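Local coordinates for radical SAM domain protein (Methanothrix thermoacetophila, PDB 6Y1X), which probably acts as a radical SAM carbide synthase (NifB) that matures the iron-molybdenum cofactor of nitrogenase, using [4Fe-4S] clusters, at residues Cys63-Arg68 with Asn217-Pro222; Cys72-Arg77 with Thr162-Ala167. One frame throughout, in Å; residues are numbered along the deposited sequence.

Overall arrangement
From the N terminus, the chain leaves the short strand 61-63 and runs at once through 63-68 and then 72-77, both in the long loop before helix 87-100. Residues 162-167, at the end of strand 160-164, come back to 72-77 in contact 2. Residues 217-222, at the end of the neighbouring strand 213-220, return to 63-68 in contact 1. The loop closed by contact 2 is therefore nested inside that of contact 1. Both tie the cluster-binding loop to adjacent strands of the parallel sheet. Their centres are about 8 Å apart, and both segments of the loop hold the same iron-sulfur cluster. The other cluster is reached through contact 2.

Contact 1 (Cys63-Arg68 with Asn217-Pro222); sequences CKYCIR and NTVLIP. With SF4 (iron/sulfur cluster), chain D; SO4 (sulfate ion), chain F.
Tyr65 reaches across to Val219 and Ile221 with its aromatic ring. Walking along the first segment, Cys63 comes first. Its SG binds FE2 of the chain D cluster at 2.3 Å. Its CB lies over the centre of one face of the Tyr65 ring, 3.7 Å above the plane. Lys64 turns the other way. Its NZ donates a hydrogen bond to O2 of a sulfate, probably from the crystallisation liquor, at 2.8 Å, and makes a salt bridge with Asp178. Lys64 and Tyr65 are the middle residues of a type I turn from Cys63 to Cys66, closed by Cys66 N to Cys63 O.

The CG of Tyr65 sits between the backbone N and the carbonyl carbon (chi1 52°), which brings the ring back beneath Cys63 CB. The approach to Val219 on the strand, and to Ile221 just past its end, is oblique and apolar. Val219 CG2 lies 3.6 Å from Tyr65 OH and 3.8 Å from Tyr65 CZ. Ile221 CD1 is more distant, 4.4 Å from Tyr65 CD2. The buried hydroxyl is held by hydrogen bonds to Asn74 and Asn166. These two bonds and the flanking aliphatic groups probably fix the ring's position. On the cluster side, Tyr65 CE1 is 4.0 Å from sulfide S4.

Cys66 then binds FE1 through SG. The aliphatic part of Arg68 passes the same cluster corner, with its CD 3.9 Å from FE1. Cys63 and Cys66, with Cys59, form the CX3CX2C motif of radical SAM enzymes. An aromatic residue before the last cysteine is common in that motif.

Contact 2 (Cys72-Arg77 with Thr162-Ala167); sequences CVNESR and TVTLNA. With SF4 (iron/sulfur cluster), chain D; SF4 (iron/sulfur cluster), chain C.
The Asn74 amide has Thr164 over one face. Thr164 CG2 lies 3.6 Å from Asn74 CG, and Thr164 OG1 is on the same side. The chain D cluster is on the other side, with S4 4.2 Å from Asn74 OD1. Sulfide S1 is off the amide's nitrogen end, 3.8 Å from Asn74 ND2. The second flat group is the Glu75 carboxylate. Thr162 CG2 approaches it obliquely, 3.4 Å from Glu75 OE2.

This is the inner side of the radical SAM partial barrel. Loop 72-77 lies between two clusters and against strand 160-164. Cys72 SG binds FE3 of the chain D cluster, so a cysteine from outside the radical SAM motif takes the fourth iron, the one that in relatives normally binds SAM. A type I turn runs from Cys72 to Glu75.

With CG anti to its carbonyl carbon (chi1 -67°), Asn74 places the amide beside Thr164, and its OD1 accepts from Tyr65 OH. Replacing Asn74 by alanine removes the amide and would probably leave the Tyr65 hydroxyl without this acceptor and open a gap beside Thr164.

Glu75 bends at chi2 (71°) toward the other cluster, of which His52 is also a ligand. Thr162 OG1 is hydrogen-bonded to Lys215 and lies 3.4 Å from S3 of this cluster. Glu75 OE2 binds the chain C cluster at FE1, at 2.2 Å.

Contact 1 (Cys63-Arg68 with Asn217-Pro222)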
ATOM      1  N   CYS A  63       9.957  -8.482  -2.691  1.00 15.27           N
ATOM      2  CA  CYS A  63      10.051  -7.681  -3.898  1.00 16.18           C
ATOM      3  C   CYS A  63      11.516  -7.568  -4.296  1.00 17.10           C
ATOM      4  O   CYS A  63      12.398  -7.503  -3.434  1.00 17.39           O
ATOM      5  CB  CYS A  63       9.477  -6.288  -3.648  1.00 15.22           C
ATOM      6  SG  CYS A  63       7.784  -6.263  -3.037  1.00 21.05           S
ATOM      7  N   LYS A  64      11.782  -7.581  -5.601  1.00 15.33           N
ATOM      8  CA  LYS A  64      13.161  -7.524  -6.070  1.00 17.59           C
ATOM      9  C   LYS A  64      13.797  -6.150  -5.906  1.00 21.90           C
ATOM     10  O   LYS A  64      14.974  -5.999  -6.247  1.00 16.17           O
ATOM     11  CB  LYS A  64      13.249  -7.956  -7.530  1.00 18.78           C
ATOM     12  CG  LYS A  64      12.950  -9.426  -7.774  1.00 20.01           C
ATOM     13  CD  LYS A  64      13.143  -9.758  -9.250  1.00 18.72           C
ATOM     14  CE  LYS A  64      12.510 -11.078  -9.619  1.00 31.57           C
ATOM     15  NZ  LYS A  64      13.335 -12.199  -9.111  1.00 31.71           N
ATOM     16  N   TYR A  65      13.056  -5.155  -5.419  1.00 18.67           N
ATOM     17  CA  TYR A  65      13.581  -3.820  -5.155  1.00 21.84           C
ATOM     18  C   TYR A  65      13.698  -3.528  -3.664  1.00 19.45           C
ATOM     19  O   TYR A  65      13.991  -2.389  -3.286  1.00 23.26           O
ATOM     20  CB  TYR A  65      12.726  -2.747  -5.837  1.00 15.06           C
ATOM     21  CG  TYR A  65      11.244  -2.832  -5.547  1.00 15.42           C
ATOM     22  CD1 TYR A  65      10.703  -2.285  -4.387  1.00 15.11           C
ATOM     23  CD2 TYR A  65      10.377  -3.419  -6.460  1.00 14.78           C
ATOM     24  CE1 TYR A  65       9.341  -2.360  -4.127  1.00 17.44           C
ATOM     25  CE2 TYR A  65       9.020  -3.489  -6.218  1.00 15.49           C
ATOM     26  CZ  TYR A  65       8.508  -2.962  -5.050  1.00 13.98           C
ATOM     27  OH  TYR A  65       7.156  -3.026  -4.818  1.00 21.98           O
ATOM     28  N   CYS A  66      13.476  -4.523  -2.811  1.00 17.73           N
ATOM     29  CA  CYS A  66      13.356  -4.319  -1.374  1.00 19.55           C
ATOM     30  C   CYS A  66      14.514  -4.968  -0.632  1.00 21.86           C
ATOM     31  O   CYS A  66      14.847  -6.133  -0.882  1.00 20.90           O
ATOM     32  CB  CYS A  66      12.037  -4.883  -0.844  1.00 21.06           C
ATOM     33  SG  CYS A  66      11.950  -4.845   0.951  1.00 19.81           S
ATOM     34  N   ILE A  67      15.132  -4.200   0.264  1.00 19.06           N
ATOM     35  CA  ILE A  67      15.981  -4.722   1.331  1.00 21.34           C
ATOM     36  C   ILE A  67      15.151  -4.700   2.612  1.00 25.03           C
ATOM     37  O   ILE A  67      14.674  -3.639   3.028  1.00 21.15           O
ATOM     38  CB  ILE A  67      17.271  -3.900   1.483  1.00 23.07           C
ATOM     39  CG1 ILE A  67      18.157  -4.039   0.239  1.00 19.41           C
ATOM     40  CG2 ILE A  67      18.039  -4.351   2.712  1.00 22.32           C
ATOM     41  CD1 ILE A  67      18.754  -5.415   0.053  1.00 23.83           C
ATOM     42  N   ARG A  68      14.913  -5.878   3.199  1.00 18.11           N
ATOM     43  CA  ARG A  68      13.987  -5.989   4.327  1.00 25.18           C
ATOM     44  C   ARG A  68      14.429  -5.225   5.569  1.00 26.69           C
ATOM     45  O   ARG A  68      13.604  -5.004   6.463  1.00 31.47           O
ATOM     46  CB  ARG A  68      13.763  -7.458   4.679  1.00 29.78           C
ATOM     47  CG  ARG A  68      12.944  -8.197   3.648  1.00 31.31           C
ATOM     48  CD  ARG A  68      11.521  -7.652   3.584  1.00 32.05           C
ATOM     49  NE  ARG A  68      10.952  -7.408   4.909  1.00 32.97           N
ATOM     50  CZ  ARG A  68      10.581  -8.363   5.760  1.00 38.13           C
ATOM     51  NH1 ARG A  68      10.701  -9.643   5.430  1.00 42.24           N
ATOM     52  NH2 ARG A  68      10.075  -8.037   6.942  1.00 40.01           N
ATOM     53  N   ASN A 217      -0.915   1.730  -5.611  1.00 17.25           N
ATOM     54  CA  ASN A 217       0.443   2.147  -5.920  1.00 21.47           C
ATOM     55  C   ASN A 217       1.010   1.262  -7.018  1.00 20.91           C
ATOM     56  O   ASN A 217       0.775   0.052  -7.035  1.00 23.25           O
ATOM     57  CB  ASN A 217       1.347   2.026  -4.692  1.00 23.14           C
ATOM     58  CG  ASN A 217       0.985   2.991  -3.588  1.00 23.18           C
ATOM     59  OD1 ASN A 217       0.313   4.001  -3.805  1.00 21.04           O
ATOM     60  ND2 ASN A 217       1.463   2.696  -2.387  1.00 29.01           N
ATOM     61  N   THR A 218       1.793   1.861  -7.911  1.00 19.17           N
ATOM     62  CA  THR A 218       2.576   1.096  -8.873  1.00 16.84           C
ATOM     63  C   THR A 218       3.991   1.643  -8.888  1.00 22.11           C
ATOM     64  O   THR A 218       4.188   2.849  -9.074  1.00 20.26           O
ATOM     65  CB  THR A 218       1.985   1.161 -10.287  1.00 19.42           C
ATOM     66  OG1 THR A 218       0.667   0.602 -10.291  1.00 17.46           O
ATOM     67  CG2 THR A 218       2.868   0.400 -11.281  1.00 17.65           C
ATOM     68  N   VAL A 219       4.967   0.764  -8.667  1.00 19.57           N
ATOM     69  CA  VAL A 219       6.373   1.141  -8.772  1.00 19.39           C
ATOM     70  C   VAL A 219       6.726   1.097 -10.249  1.00 19.69           C
ATOM     71  O   VAL A 219       6.573   0.058 -10.899  1.00 18.78           O
ATOM     72  CB  VAL A 219       7.277   0.206  -7.954  1.00 22.02           C
ATOM     73  CG1 VAL A 219       8.728   0.663  -8.032  1.00 16.20           C
ATOM     74  CG2 VAL A 219       6.820   0.162  -6.510  1.00 22.17           C
ATOM     75  N   LEU A 220       7.182   2.225 -10.783  1.00 19.14           N
ATOM     76  CA  LEU A 220       7.526   2.310 -12.196  1.00 20.09           C
ATOM     77  C   LEU A 220       8.946   1.796 -12.390  1.00 19.53           C
ATOM     78  O   LEU A 220       9.911   2.466 -12.017  1.00 20.46           O
ATOM     79  CB  LEU A 220       7.371   3.750 -12.673  1.00 20.17           C
ATOM     80  CG  LEU A 220       7.460   3.998 -14.175  1.00 30.98           C
ATOM     81  CD1 LEU A 220       6.316   3.306 -14.900  1.00 25.74           C
ATOM     82  CD2 LEU A 220       7.435   5.498 -14.423  1.00 31.50           C
ATOM     83  N   ILE A 221       9.072   0.627 -13.005  1.00 15.57           N
ATOM     84  CA  ILE A 221      10.353  -0.063 -13.135  1.00 20.17           C
ATOM     85  C   ILE A 221      10.742  -0.065 -14.606  1.00 21.45           C
ATOM     86  O   ILE A 221      10.182  -0.843 -15.391  1.00 26.40           O
ATOM     87  CB  ILE A 221      10.277  -1.492 -12.576  1.00 20.28           C
ATOM     88  CG1 ILE A 221       9.764  -1.474 -11.131  1.00 16.56           C
ATOM     89  CG2 ILE A 221      11.639  -2.162 -12.656  1.00 19.20           C
ATOM     90  CD1 ILE A 221       9.178  -2.822 -10.662  1.00 18.35           C
ATOM     91  N   PRO A 222      11.676   0.785 -15.025  1.00 20.47           N
ATOM     92  CA  PRO A 222      12.010   0.875 -16.452  1.00 25.98           C
ATOM     93  C   PRO A 222      12.466  -0.465 -17.002  1.00 24.28           C
ATOM     94  O   PRO A 222      13.248  -1.183 -16.374  1.00 23.52           O
ATOM     95  CB  PRO A 222      13.137   1.910 -16.481  1.00 30.05           C
ATOM     96  CG  PRO A 222      12.852   2.779 -15.307  1.00 27.03           C
ATOM     97  CD  PRO A 222      12.349   1.834 -14.243  1.00 20.97           C
TER
HETATM   98 FE1  SF4 D 302       9.687  -5.230   1.090  1.00 30.46          FE
HETATM   99 FE2  SF4 D 302       7.841  -5.824  -0.779  1.00 31.68          FE
HETATM  100 FE3  SF4 D 302       7.237  -4.069   1.216  1.00 29.31          FE
HETATM  101 FE4  SF4 D 302       7.513  -6.729   1.755  1.00 32.20          FE
HETATM  102  S1  SF4 D 302       5.891  -5.767   0.438  1.00 17.35           S
HETATM  103  S2  SF4 D 302       8.395  -4.994   2.977  1.00 16.68           S
HETATM  104  S3  SF4 D 302       9.193  -7.335   0.306  1.00 20.44           S
HETATM  105  S4  SF4 D 302       8.798  -3.760  -0.439  1.00 17.64           S
HETATM  106  S   SO4 F 304      16.819 -13.446 -10.315  1.00 66.75           S
HETATM  107  O1  SO4 F 304      16.736 -14.257  -9.103  1.00 66.64           O
HETATM  108  O2  SO4 F 304      15.939 -12.287 -10.203  1.00 56.44           O
HETATM  109  O3  SO4 F 304      18.196 -12.991 -10.489  1.00 73.18           O
HETATM  110  O4  SO4 F 304      16.418 -14.245 -11.470  1.00 70.12           O

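Contact 2 (Cys72-Arg77 with Thr162-Ala167)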
ATOM      1  N   CYS A  72       8.925  -0.953   4.629  1.00 20.57           N
ATOM      2  CA  CYS A  72       8.367  -1.291   3.323  1.00 22.41           C
ATOM      3  C   CYS A  72       8.377  -0.099   2.375  1.00 18.10           C
ATOM      4  O   CYS A  72       7.631   0.867   2.561  1.00 16.83           O
ATOM      5  CB  CYS A  72       6.945  -1.825   3.481  1.00 20.36           C
ATOM      6  SG  CYS A  72       6.149  -2.163   1.903  1.00 19.22           S
ATOM      7  N   VAL A  73       9.234  -0.160   1.353  1.00 16.18           N
ATOM      8  CA  VAL A  73       9.459   0.989   0.490  1.00 20.06           C
ATOM      9  C   VAL A  73       8.277   1.285  -0.422  1.00 18.40           C
ATOM     10  O   VAL A  73       8.260   2.331  -1.079  1.00 21.83           O
ATOM     11  CB  VAL A  73      10.761   0.746  -0.308  1.00 22.06           C
ATOM     12  CG1 VAL A  73      10.604  -0.442  -1.250  1.00 16.44           C
ATOM     13  CG2 VAL A  73      11.244   2.010  -1.025  1.00 27.86           C
ATOM     14  N   ASN A  74       7.262   0.418  -0.455  1.00 23.36           N
ATOM     15  CA  ASN A  74       6.059   0.756  -1.211  1.00 21.79           C
ATOM     16  C   ASN A  74       5.330   1.939  -0.592  1.00 23.53           C
ATOM     17  O   ASN A  74       4.671   2.701  -1.306  1.00 23.07           O
ATOM     18  CB  ASN A  74       5.111  -0.441  -1.298  1.00 21.59           C
ATOM     19  CG  ASN A  74       5.674  -1.576  -2.125  1.00 24.97           C
ATOM     20  OD1 ASN A  74       6.516  -1.365  -2.999  1.00 21.95           O
ATOM     21  ND2 ASN A  74       5.207  -2.791  -1.859  1.00 27.95           N
ATOM     22  N   GLU A  75       5.441   2.114   0.724  1.00 22.22           N
ATOM     23  CA  GLU A  75       4.663   3.131   1.419  1.00 22.27           C
ATOM     24  C   GLU A  75       5.540   3.991   2.323  1.00 30.88           C
ATOM     25  O   GLU A  75       5.024   4.681   3.204  1.00 32.71           O
ATOM     26  CB  GLU A  75       3.522   2.498   2.218  1.00 23.50           C
ATOM     27  CG  GLU A  75       2.258   3.357   2.239  1.00 30.16           C
ATOM     28  CD  GLU A  75       1.549   3.379   0.890  1.00 43.78           C
ATOM     29  OE1 GLU A  75       2.076   2.798  -0.081  1.00 52.32           O
ATOM     30  OE2 GLU A  75       0.470   3.987   0.788  1.00 53.92           O
ATOM     31  N   SER A  76       6.853   3.975   2.111  1.00 26.78           N
ATOM     32  CA  SER A  76       7.784   4.744   2.922  1.00 26.41           C
ATOM     33  C   SER A  76       8.903   5.272   2.041  1.00 23.17           C
ATOM     34  O   SER A  76       9.244   4.670   1.019  1.00 24.66           O
ATOM     35  CB  SER A  76       8.385   3.885   4.048  1.00 28.77           C
ATOM     36  OG  SER A  76       9.368   4.598   4.780  1.00 30.07           O
ATOM     37  N   ARG A  77       9.476   6.400   2.451  1.00 24.34           N
ATOM     38  CA  ARG A  77      10.713   6.856   1.842  1.00 31.13           C
ATOM     39  C   ARG A  77      11.803   5.813   2.088  1.00 27.65           C
ATOM     40  O   ARG A  77      11.748   5.073   3.077  1.00 29.36           O
ATOM     41  CB  ARG A  77      11.108   8.223   2.400  1.00 41.61           C
ATOM     42  CG  ARG A  77      11.301   8.257   3.897  1.00 49.75           C
ATOM     43  CD  ARG A  77      11.163   9.672   4.441  1.00 58.78           C
ATOM     44  NE  ARG A  77      11.582   9.760   5.837  1.00 66.90           N
ATOM     45  CZ  ARG A  77      10.886   9.280   6.865  1.00 68.24           C
ATOM     46  NH1 ARG A  77       9.725   8.667   6.665  1.00 65.00           N
ATOM     47  NH2 ARG A  77      11.353   9.407   8.099  1.00 71.28           N
ATOM     48  N   THR A 162      -4.644   0.897   0.631  1.00 20.42           N
ATOM     49  CA  THR A 162      -3.692   1.021  -0.457  1.00 19.56           C
ATOM     50  C   THR A 162      -3.165  -0.363  -0.796  1.00 18.64           C
ATOM     51  O   THR A 162      -2.696  -1.087   0.087  1.00 24.86           O
ATOM     52  CB  THR A 162      -2.535   1.941  -0.067  1.00 21.40           C
ATOM     53  OG1 THR A 162      -2.989   3.295  -0.033  1.00 19.16           O
ATOM     54  CG2 THR A 162      -1.401   1.829  -1.084  1.00 22.42           C
ATOM     55  N   VAL A 163      -3.236  -0.727  -2.070  1.00 20.26           N
ATOM     56  CA  VAL A 163      -2.671  -1.977  -2.553  1.00 16.69           C
ATOM     57  C   VAL A 163      -1.560  -1.611  -3.519  1.00 18.13           C
ATOM     58  O   VAL A 163      -1.767  -0.788  -4.417  1.00 17.82           O
ATOM     59  CB  VAL A 163      -3.732  -2.858  -3.242  1.00 20.78           C
ATOM     60  CG1 VAL A 163      -3.108  -4.147  -3.752  1.00 21.13           C
ATOM     61  CG2 VAL A 163      -4.901  -3.130  -2.304  1.00 19.68           C
ATOM     62  N   THR A 164      -0.398  -2.232  -3.365  1.00 20.04           N
ATOM     63  CA  THR A 164       0.674  -2.043  -4.333  1.00 21.31           C
ATOM     64  C   THR A 164       0.542  -3.112  -5.408  1.00 17.13           C
ATOM     65  O   THR A 164       0.717  -4.305  -5.139  1.00 19.94           O
ATOM     66  CB  THR A 164       2.044  -2.073  -3.664  1.00 22.90           C
ATOM     67  OG1 THR A 164       2.163  -0.935  -2.801  1.00 22.73           O
ATOM     68  CG2 THR A 164       3.153  -1.989  -4.721  1.00 22.15           C
ATOM     69  N   LEU A 165       0.229  -2.680  -6.624  1.00 15.75           N
ATOM     70  CA  LEU A 165      -0.041  -3.567  -7.747  1.00 15.79           C
ATOM     71  C   LEU A 165       0.924  -3.187  -8.859  1.00 18.41           C
ATOM     72  O   LEU A 165       0.776  -2.130  -9.482  1.00 13.65           O
ATOM     73  CB  LEU A 165      -1.493  -3.455  -8.207  1.00 14.07           C
ATOM     74  CG  LEU A 165      -1.951  -4.365  -9.344  1.00 22.92           C
ATOM     75  CD1 LEU A 165      -1.807  -5.821  -8.950  1.00 19.55           C
ATOM     76  CD2 LEU A 165      -3.388  -4.056  -9.699  1.00 23.09           C
ATOM     77  N   ASN A 166       1.931  -4.029  -9.080  1.00 17.44           N
ATOM     78  CA  ASN A 166       3.001  -3.708 -10.009  1.00 14.91           C
ATOM     79  C   ASN A 166       2.840  -4.407 -11.347  1.00 18.60           C
ATOM     80  O   ASN A 166       3.623  -4.142 -12.265  1.00 20.35           O
ATOM     81  CB  ASN A 166       4.355  -4.081  -9.397  1.00 15.49           C
ATOM     82  CG  ASN A 166       4.735  -3.179  -8.248  1.00 18.42           C
ATOM     83  OD1 ASN A 166       4.399  -1.994  -8.242  1.00 17.74           O
ATOM     84  ND2 ASN A 166       5.421  -3.735  -7.258  1.00 18.70           N
ATOM     85  N   ALA A 167       1.865  -5.305 -11.465  1.00 17.42           N
ATOM     86  CA  ALA A 167       1.619  -6.041 -12.693  1.00 19.80           C
ATOM     87  C   ALA A 167       0.218  -6.637 -12.642  1.00 14.89           C
ATOM     88  O   ALA A 167      -0.239  -7.062 -11.580  1.00 19.20           O
ATOM     89  CB  ALA A 167       2.659  -7.149 -12.899  1.00 12.76           C
TER
HETATM   90 FE1  SF4 D 302       9.687  -5.230   1.090  1.00 30.46          FE
HETATM   91 FE2  SF4 D 302       7.841  -5.824  -0.779  1.00 31.68          FE
HETATM   92 FE3  SF4 D 302       7.237  -4.069   1.216  1.00 29.31          FE
HETATM   93 FE4  SF4 D 302       7.513  -6.729   1.755  1.00 32.20          FE
HETATM   94  S1  SF4 D 302       5.891  -5.767   0.438  1.00 17.35           S
HETATM   95  S2  SF4 D 302       8.395  -4.994   2.977  1.00 16.68           S
HETATM   96  S3  SF4 D 302       9.193  -7.335   0.306  1.00 20.44           S
HETATM   97  S4  SF4 D 302       8.798  -3.760  -0.439  1.00 17.64           S
HETATM   98 FE1  SF4 C 301      -0.548   4.927   2.496  1.00 47.68          FE
HETATM   99 FE2  SF4 C 301      -1.315   7.440   3.206  1.00 75.44          FE
HETATM  100 FE3  SF4 C 301      -0.097   5.801   5.003  1.00 56.91          FE
HETATM  101 FE4  SF4 C 301      -2.677   5.280   4.192  1.00 58.91          FE
HETATM  102  S1  SF4 C 301      -1.952   7.105   5.391  1.00 36.39           S
HETATM  103  S2  SF4 C 301      -0.975   3.752   4.428  1.00 33.16           S
HETATM  104  S3  SF4 C 301      -2.556   5.931   1.991  1.00 33.10           S
HETATM  105  S4  SF4 C 301       0.846   6.659   3.089  1.00 32.55           S